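Local coordinates for protein CCMAN5 (Cellulosimicrobium cellulans, PDB 2XSG) that hydrolyses alpha-mannosidic bonds as a calcium-binding glycosidase of family GH92 and enables mannose-6-phosphate modification of recombinant lysosomal enzymes made in yeast, at residues Ala352-Phe357 against Ser458-Tyr463; Leu534-Leu539 against Asn586-Asp591; Met582-Ser585 against Ile590-Gln593. All coordinates share one frame; numbering follows the deposited sequence.

Interaction 1: residues Ala352-Phe357 against Ser458-Tyr463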
loop_
_atom_site.group_PDB
_atom_site.type_symbol
_atom_site.label_atom_id
_atom_site.label_comp_id
_atom_site.label_asym_id
_atom_site.label_seq_id
_atom_site.Cartn_x
_atom_site.Cartn_y
_atom_site.Cartn_z
ATOM N N ALA A 352 -6.646 3.083 1.868
ATOM C CA ALA A 352 -6.601 2.190 3.023
ATOM C C ALA A 352 -5.898 2.986 4.114
ATOM O O ALA A 352 -4.926 2.531 4.717
ATOM C CB ALA A 352 -5.831 0.932 2.705
ATOM N N THR A 353 -6.408 4.184 4.354
ATOM C CA THR A 353 -5.660 5.196 5.070
ATOM C C THR A 353 -5.441 4.916 6.568
ATOM O O THR A 353 -4.477 5.420 7.145
ATOM C CB THR A 353 -6.273 6.574 4.759
ATOM O OG1 THR A 353 -6.438 6.659 3.335
ATOM C CG2 THR A 353 -5.369 7.723 5.237
ATOM N N TRP A 354 -6.299 4.098 7.177
ATOM C CA TRP A 354 -6.092 3.628 8.564
ATOM C C TRP A 354 -4.734 2.910 8.701
ATOM O O TRP A 354 -4.017 3.107 9.684
ATOM C CB TRP A 354 -7.225 2.683 8.970
ATOM C CG TRP A 354 -7.307 2.313 10.430
ATOM C CD1 TRP A 354 -8.025 2.965 11.401
ATOM C CD2 TRP A 354 -6.698 1.183 11.076
ATOM N NE1 TRP A 354 -7.873 2.325 12.614
ATOM C CE2 TRP A 354 -7.081 1.222 12.440
ATOM C CE3 TRP A 354 -5.867 0.144 10.639
ATOM C CZ2 TRP A 354 -6.648 0.265 13.375
ATOM C CZ3 TRP A 354 -5.432 -0.809 11.569
ATOM C CH2 TRP A 354 -5.825 -0.738 12.923
ATOM N N ASP A 355 -4.386 2.108 7.689
ATOM C CA ASP A 355 -3.092 1.413 7.646
ATOM C C ASP A 355 -1.964 2.245 7.073
ATOM O O ASP A 355 -0.824 2.144 7.527
ATOM C CB ASP A 355 -3.160 0.118 6.801
ATOM C CG ASP A 355 -4.281 -0.793 7.206
ATOM O OD1 ASP A 355 -5.199 -1.036 6.381
ATOM O OD2 ASP A 355 -4.241 -1.282 8.345
ATOM N N ASP A 356 -2.255 3.039 6.051
ATOM C CA ASP A 356 -1.165 3.541 5.218
ATOM C C ASP A 356 -0.781 5.007 5.336
ATOM O O ASP A 356 0.064 5.472 4.570
ATOM C CB ASP A 356 -1.402 3.175 3.741
ATOM C CG ASP A 356 -2.392 4.085 3.055
ATOM O OD1 ASP A 356 -2.885 5.055 3.689
ATOM O OD2 ASP A 356 -2.689 3.813 1.865
ATOM N N PHE A 357 -1.397 5.726 6.268
ATOM C CA PHE A 357 -1.303 7.191 6.276
ATOM C C PHE A 357 0.121 7.758 6.245
ATOM O O PHE A 357 0.355 8.782 5.614
ATOM C CB PHE A 357 -2.164 7.835 7.398
ATOM C CG PHE A 357 -1.645 7.617 8.811
ATOM C CD1 PHE A 357 -0.866 8.604 9.448
ATOM C CD2 PHE A 357 -1.982 6.478 9.523
ATOM C CE1 PHE A 357 -0.404 8.431 10.763
ATOM C CE2 PHE A 357 -1.519 6.282 10.848
ATOM C CZ PHE A 357 -0.728 7.259 11.465
ATOM N N SER A 458 -9.453 6.709 21.658
ATOM C CA SER A 458 -9.025 8.016 22.192
ATOM C C SER A 458 -7.787 8.550 21.492
ATOM O O SER A 458 -7.823 9.653 20.958
ATOM C CB SER A 458 -8.791 7.975 23.709
ATOM O OG SER A 458 -9.991 7.650 24.411
ATOM N N VAL A 459 -6.698 7.774 21.480
ATOM C CA VAL A 459 -5.462 8.216 20.819
ATOM C C VAL A 459 -5.682 8.462 19.327
ATOM O O VAL A 459 -5.074 9.358 18.741
ATOM C CB VAL A 459 -4.238 7.243 21.024
ATOM C CG1 VAL A 459 -3.777 7.196 22.487
ATOM C CG2 VAL A 459 -4.562 5.860 20.522
ATOM N N GLN A 460 -6.556 7.666 18.711
ATOM C CA GLN A 460 -6.843 7.815 17.289
ATOM C C GLN A 460 -7.547 9.119 16.969
ATOM O O GLN A 460 -7.158 9.804 16.041
ATOM C CB GLN A 460 -7.640 6.618 16.762
ATOM C CG GLN A 460 -6.733 5.398 16.528
ATOM C CD GLN A 460 -7.497 4.223 15.986
ATOM O OE1 GLN A 460 -7.821 4.182 14.810
ATOM N NE2 GLN A 460 -7.794 3.257 16.843
ATOM N N ARG A 461 -8.578 9.461 17.746
ATOM C CA ARG A 461 -9.268 10.724 17.586
ATOM C C ARG A 461 -8.308 11.889 17.856
ATOM O O ARG A 461 -8.414 12.956 17.237
ATOM C CB ARG A 461 -10.498 10.797 18.511
ATOM C CG ARG A 461 -11.256 12.125 18.484
ATOM C CD ARG A 461 -12.699 11.950 18.918
ATOM N NE ARG A 461 -13.445 11.179 17.920
ATOM C CZ ARG A 461 -14.563 10.497 18.150
ATOM N NH1 ARG A 461 -15.120 10.489 19.357
ATOM N NH2 ARG A 461 -15.133 9.819 17.163
ATOM N N GLY A 462 -7.388 11.687 18.784
ATOM C CA GLY A 462 -6.411 12.714 19.112
ATOM C C GLY A 462 -5.619 13.096 17.878
ATOM O O GLY A 462 -5.493 14.280 17.558
ATOM N N TYR A 463 -5.099 12.091 17.171
ATOM C CA TYR A 463 -4.339 12.347 15.952
ATOM C C TYR A 463 -5.242 12.928 14.832
ATOM O O TYR A 463 -4.841 13.850 14.127
ATOM C CB TYR A 463 -3.629 11.074 15.491
ATOM C CG TYR A 463 -2.303 11.293 14.791
ATOM C CD1 TYR A 463 -2.063 12.442 14.023
ATOM C CD2 TYR A 463 -1.290 10.339 14.872
ATOM C CE1 TYR A 463 -0.844 12.648 13.378
ATOM C CE2 TYR A 463 -0.058 10.534 14.207
ATOM C CZ TYR A 463 0.148 11.692 13.463
ATOM O OH TYR A 463 1.350 11.907 12.807
#

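Interaction 2: residues Leu534-Leu539 against Asn586-Asp591. With CA (calcium ion), chain C.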
loop_
_atom_site.group_PDB
_atom_site.type_symbol
_atom_site.label_atom_id
_atom_site.label_comp_id
_atom_site.label_asym_id
_atom_site.label_seq_id
_atom_site.Cartn_x
_atom_site.Cartn_y
_atom_site.Cartn_z
ATOM N N LEU A 534 -8.099 -2.806 22.043
ATOM C CA LEU A 534 -7.201 -2.336 20.988
ATOM C C LEU A 534 -7.228 -3.190 19.726
ATOM O O LEU A 534 -7.369 -4.412 19.782
ATOM C CB LEU A 534 -5.751 -2.265 21.480
ATOM C CG LEU A 534 -5.356 -1.281 22.579
ATOM C CD1 LEU A 534 -3.923 -1.561 22.969
ATOM C CD2 LEU A 534 -5.504 0.164 22.138
ATOM N N TYR A 535 -7.054 -2.527 18.586
ATOM C CA TYR A 535 -7.010 -3.219 17.309
ATOM C C TYR A 535 -5.594 -3.474 16.796
ATOM O O TYR A 535 -4.847 -2.523 16.530
ATOM C CB TYR A 535 -7.851 -2.467 16.272
ATOM C CG TYR A 535 -9.320 -2.818 16.376
ATOM C CD1 TYR A 535 -9.893 -3.762 15.511
ATOM C CD2 TYR A 535 -10.140 -2.227 17.357
ATOM C CE1 TYR A 535 -11.249 -4.103 15.616
ATOM C CE2 TYR A 535 -11.479 -2.559 17.469
ATOM C CZ TYR A 535 -12.029 -3.503 16.600
ATOM O OH TYR A 535 -13.361 -3.848 16.704
ATOM N N GLN A 536 -5.251 -4.760 16.654
ATOM C CA GLN A 536 -3.995 -5.202 16.056
ATOM C C GLN A 536 -2.742 -4.651 16.752
ATOM O O GLN A 536 -1.726 -4.382 16.098
ATOM C CB GLN A 536 -3.948 -4.827 14.583
ATOM C CG GLN A 536 -4.672 -5.749 13.615
ATOM C CD GLN A 536 -4.358 -5.324 12.174
ATOM O OE1 GLN A 536 -4.978 -4.396 11.648
ATOM N NE2 GLN A 536 -3.364 -5.988 11.540
ATOM N N GLY A 537 -2.806 -4.507 18.078
ATOM C CA GLY A 537 -1.621 -4.110 18.837
ATOM C C GLY A 537 -1.768 -4.114 20.343
ATOM O O GLY A 537 -2.807 -4.522 20.886
ATOM N N THR A 538 -0.713 -3.638 21.009
ATOM C CA THR A 538 -0.608 -3.651 22.460
ATOM C C THR A 538 -0.579 -2.212 22.963
ATOM O O THR A 538 -0.333 -1.279 22.180
ATOM C CB THR A 538 0.710 -4.311 22.927
ATOM O OG1 THR A 538 1.799 -3.431 22.643
ATOM C CG2 THR A 538 0.947 -5.656 22.252
ATOM N N LEU A 539 -0.790 -2.037 24.262
ATOM C CA LEU A 539 -0.689 -0.713 24.877
ATOM C C LEU A 539 0.702 -0.068 24.701
ATOM O O LEU A 539 0.788 1.106 24.374
ATOM C CB LEU A 539 -1.137 -0.740 26.343
ATOM C CG LEU A 539 -2.648 -0.973 26.501
ATOM C CD1 LEU A 539 -2.978 -1.550 27.850
ATOM C CD2 LEU A 539 -3.460 0.287 26.235
ATOM N N ASN A 586 7.352 -5.249 14.380
ATOM C CA ASN A 586 7.730 -4.938 12.989
ATOM C C ASN A 586 6.673 -5.341 11.949
ATOM O O ASN A 586 6.762 -4.956 10.784
ATOM C CB ASN A 586 9.061 -5.612 12.627
ATOM C CG ASN A 586 10.177 -5.250 13.585
ATOM O OD1 ASN A 586 10.748 -6.119 14.268
ATOM N ND2 ASN A 586 10.469 -3.978 13.672
ATOM N N ALA A 587 5.667 -6.096 12.377
ATOM C CA ALA A 587 4.769 -6.784 11.449
ATOM C C ALA A 587 3.538 -5.959 11.097
ATOM O O ALA A 587 2.818 -6.290 10.149
ATOM C CB ALA A 587 4.357 -8.152 12.025
ATOM N N ASN A 588 3.307 -4.894 11.862
ATOM C CA ASN A 588 2.166 -3.997 11.668
ATOM C C ASN A 588 2.576 -2.525 11.738
ATOM O O ASN A 588 3.688 -2.191 12.195
ATOM C CB ASN A 588 1.104 -4.271 12.730
ATOM C CG ASN A 588 -0.283 -3.953 12.258
ATOM O OD1 ASN A 588 -0.567 -3.987 11.062
ATOM N ND2 ASN A 588 -1.167 -3.633 13.195
ATOM N N GLU A 589 1.673 -1.647 11.304
ATOM C CA GLU A 589 1.954 -0.213 11.178
ATOM C C GLU A 589 1.704 0.614 12.446
ATOM O O GLU A 589 2.026 1.807 12.469
ATOM C CB GLU A 589 1.121 0.409 10.042
ATOM C CG GLU A 589 1.466 -0.075 8.636
ATOM C CD GLU A 589 0.678 -1.299 8.236
ATOM O OE1 GLU A 589 -0.036 -1.845 9.080
ATOM O OE2 GLU A 589 0.770 -1.714 7.068
ATOM N N ILE A 590 1.134 -0.006 13.476
ATOM C CA ILE A 590 0.745 0.706 14.686
ATOM C C ILE A 590 1.922 1.500 15.266
ATOM O O ILE A 590 1.811 2.703 15.520
ATOM C CB ILE A 590 0.171 -0.251 15.767
ATOM C CG1 ILE A 590 -1.149 -0.911 15.304
ATOM C CG2 ILE A 590 0.008 0.483 17.113
ATOM C CD1 ILE A 590 -2.138 0.010 14.599
ATOM N N ASP A 591 3.051 0.827 15.482
ATOM C CA ASP A 591 4.217 1.538 16.021
ATOM C C ASP A 591 5.384 1.604 15.036
ATOM O O ASP A 591 6.545 1.449 15.421
ATOM C CB ASP A 591 4.598 1.041 17.428
ATOM C CG ASP A 591 5.089 -0.405 17.452
ATOM O OD1 ASP A 591 4.569 -1.269 16.717
ATOM O OD2 ASP A 591 6.010 -0.679 18.248
HETATM CA CA CA C . -1.134 -4.224 8.775
HETATM O O HOH W 1 0.995 -5.306 8.233
#

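Interaction 3: residues Met582-Ser585 against Ile590-Gln593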
loop_
_atom_site.group_PDB
_atom_site.type_symbol
_atom_site.label_atom_id
_atom_site.label_comp_id
_atom_site.label_asym_id
_atom_site.label_seq_id
_atom_site.Cartn_x
_atom_site.Cartn_y
_atom_site.Cartn_z
ATOM N N MET A 582 11.142 -7.908 23.405
ATOM C CA MET A 582 10.883 -7.034 22.274
ATOM C C MET A 582 9.415 -6.589 22.277
ATOM O O MET A 582 8.526 -7.368 21.918
ATOM C CB MET A 582 11.234 -7.757 20.959
ATOM C CG MET A 582 10.955 -6.951 19.672
ATOM S SD MET A 582 11.764 -5.341 19.581
ATOM C CE MET A 582 13.514 -5.727 19.764
ATOM N N LEU A 583 9.164 -5.342 22.669
ATOM C CA LEU A 583 7.775 -4.851 22.831
ATOM C C LEU A 583 7.279 -4.154 21.572
ATOM O O LEU A 583 6.063 -4.005 21.363
ATOM C CB LEU A 583 7.666 -3.906 24.040
ATOM C CG LEU A 583 8.161 -4.489 25.366
ATOM C CD1 LEU A 583 7.840 -3.552 26.508
ATOM C CD2 LEU A 583 7.578 -5.891 25.618
ATOM N N HIS A 584 8.228 -3.744 20.734
ATOM C CA HIS A 584 7.926 -3.189 19.422
ATOM C C HIS A 584 7.479 -4.299 18.469
ATOM O O HIS A 584 7.983 -5.427 18.547
ATOM C CB HIS A 584 9.177 -2.513 18.861
ATOM C CG HIS A 584 9.028 -2.040 17.452
ATOM N ND1 HIS A 584 9.794 -2.529 16.413
ATOM C CD2 HIS A 584 8.217 -1.104 16.913
ATOM C CE1 HIS A 584 9.445 -1.926 15.291
ATOM N NE2 HIS A 584 8.492 -1.056 15.567
ATOM N N SER A 585 6.548 -3.982 17.567
ATOM C CA SER A 585 6.207 -4.906 16.486
ATOM C C SER A 585 6.694 -4.378 15.149
ATOM O O SER A 585 6.465 -3.205 14.816
ATOM C CB SER A 585 4.709 -5.185 16.422
ATOM O OG SER A 585 4.422 -6.119 15.382
ATOM N N ILE A 590 1.134 -0.006 13.476
ATOM C CA ILE A 590 0.745 0.706 14.686
ATOM C C ILE A 590 1.922 1.500 15.266
ATOM O O ILE A 590 1.811 2.703 15.520
ATOM C CB ILE A 590 0.171 -0.251 15.767
ATOM C CG1 ILE A 590 -1.149 -0.911 15.304
ATOM C CG2 ILE A 590 0.008 0.483 17.113
ATOM C CD1 ILE A 590 -2.138 0.010 14.599
ATOM N N ASP A 591 3.051 0.827 15.482
ATOM C CA ASP A 591 4.217 1.538 16.021
ATOM C C ASP A 591 5.384 1.604 15.036
ATOM O O ASP A 591 6.545 1.449 15.421
ATOM C CB ASP A 591 4.598 1.041 17.428
ATOM C CG ASP A 591 5.089 -0.405 17.452
ATOM O OD1 ASP A 591 4.569 -1.269 16.717
ATOM O OD2 ASP A 591 6.010 -0.679 18.248
ATOM N N LEU A 592 5.058 1.874 13.763
ATOM C CA LEU A 592 6.058 2.005 12.692
ATOM C C LEU A 592 7.145 3.021 13.021
ATOM O O LEU A 592 8.312 2.852 12.626
ATOM C CB LEU A 592 5.418 2.469 11.381
ATOM C CG LEU A 592 4.910 1.535 10.285
ATOM C CD1 LEU A 592 4.247 2.372 9.167
ATOM C CD2 LEU A 592 6.024 0.652 9.721
ATOM N N GLN A 593 6.735 4.097 13.690
ATOM C CA GLN A 593 7.634 5.197 14.001
ATOM C C GLN A 593 8.530 4.894 15.190
ATOM O O GLN A 593 9.486 5.620 15.425
ATOM C CB GLN A 593 6.838 6.488 14.253
ATOM C CG GLN A 593 6.228 6.636 15.638
ATOM C CD GLN A 593 4.992 5.799 15.882
ATOM O OE1 GLN A 593 4.736 4.791 15.206
ATOM N NE2 GLN A 593 4.204 6.213 16.877
#

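Interaction 1: residues Ala352-Phe357 against Ser458-Tyr463
Helix-to-helix pairing in the helical catalytic domain of a GH92 mannosidase, consistent with the six-hairpin clan, is illustrated here by W354 and F357 at the start of helix 353-366 meeting Q460 and Y463 on helix 455-474. On each helix the two participants stand three residues apart, which sets one polar and one aromatic pair beside each other. The backbones stay well separated, with 9.7 Å between W354 CA and Q460 CA, and long side chains bridge the interval. In the polar pair, the indole donates from W354 NE1 to Q460 OE1 over 2.9 Å. The bond is bent, at 133° about the hydrogen, as OE1 lies out of the indole plane; NE1 is also tilted from the carbonyl plane. Q460 reaches across with an extended chain beyond CG. Its OE1 also takes a hydrogen bond from R408 NH1, while NE2 turns back to a weak bond with G456 O in its own helix. R405 adds a cation-pi contact to W354. In the second pair, F357 holds CG between its backbone N and carbonyl carbon (chi1 71°), which turns the ring toward the other helix. Its edge meets the face of Y463 in a T-shaped stack, the planes 79° apart and the ring centroids 5.7 Å from each other. The closest atoms, F357 CE1 and Y463 CE2, are 4.1 Å apart. The Y463 hydroxyl bonds to A682 O, so the ring is tied at its far end too. Chemically, Q460 OE1 is gripped by two donors, one of them charged; R408 would probably polarise the carbonyl and keep the amide oxygen toward the indole, though both donors share it, which probably limits the rotation of a tryptophan beside a bound small molecule.

Interaction 2: residues Leu534-Leu539 against Asn586-Asp591
Q536 and N588 meet where two irregular loops of the catalytic domain come together at a calcium site, a case of a neighbouring loop holding a metal ligand through its backbone, with a side chain packed alongside. The Q536 chain leaves CB, which sits 3.3 Å from N588 ND2, and runs on extended past CG and CD, both within packing distance of that same nitrogen. At the tip the two oxygen- and nitrogen-bearing branches part: OE1 lies against the indole of W354, whereas NE2 donates to A625 O. NE2 also comes to 3.5 Å from N588 OD1, but at an angle too poor for a hydrogen bond. The two amides are thus neighbours without being paired, their planes 40° apart. N588 bonds instead to the backbone, ND2 giving its hydrogen to Q536 O at 3.0 Å with an angle of 136°. That carbonyl also touches the flank of I590, with Q536 O and I590 CG1 3.6 Å apart. The amide of N588 therefore divides its labour: ND2 holds the neighbouring loop and OD1 faces the metal, so its rotation is fixed from both ends. An alanine in place of Q536 would keep the carbonyl but is likely to leave A625 O without this donor and the N588 amide without the packing of CG, CD and NE2 along its side. The calcium is bound by N588 OD1 at 2.4 Å and by E589 OE1 at 2.6 Å, with D662 contributing from elsewhere in the chain. A water is a further ligand: its oxygen lies 2.5 Å from the calcium ion and donates a hydrogen to A587 O.

Interaction 3: residues Met582-Ser585 against Ile590-Gln593
H584 and S585 close on D591 across the base of a short loop, where a buried aspartate sits between two nearby parts of the chain, held by weak bonds. The crowded part is the H584 side. With CG opposite its backbone N (chi1 173°), the imidazole swings across to D591, and D591 O lies in the plane of the ring at its edge. NE2 donates to that oxygen at 3.2 Å, a weak and strongly bent bond. The D591 carboxylate comes up to the edge of the same ring, the two planes 61° apart, but OD2 is modelled too near the imidazole, so its exact place is doubtful. Outside the loop, H584 stacks with F571, which probably steadies the ring. On the S585 side the contact is much looser. The backbone N points at the carboxylate, yet S585 N is 3.5 Å from D591 OD1, a weak bond despite a fairly straight approach of 153°. Nor does S585 O help, since it and D591 OD1 are two acceptors 3.3 Å apart. The S585 hydroxyl turns elsewhere and accepts from A587 N, tying down the next turn of the loop. Solvent plays little part, for all three touching residues are buried; L592 directs its CB away from the contact and packs on helix 665-675. With S585 CA and D591 CA only 6.8 Å apart and no regular helix or strand between them, the chain resembles a compact omega-type loop, with D591 packed at its neck and the calcium ligands N588 and E589 carried on its excursion.

Overall arrangement
The three contacts are neighbours, with interaction 2 holding the calcium ion. Interactions 2 and 3 share I590 and D591, their centres about 7 Å apart: one lies at the neck of the loop whose metal ligands the other braces. Interaction 1 adjoins interaction 2, their centres about 12 Å apart. W354 CH2 packs on I590 CD1 at 4.1 Å, and D355 O touches E589 CG at 3.4 Å. A bound molecule, probably from the crystallisation liquor, lies about 4 Å from the W354 side chain and about 5 Å from that of Q536, consistent with a substrate pocket beside the calcium.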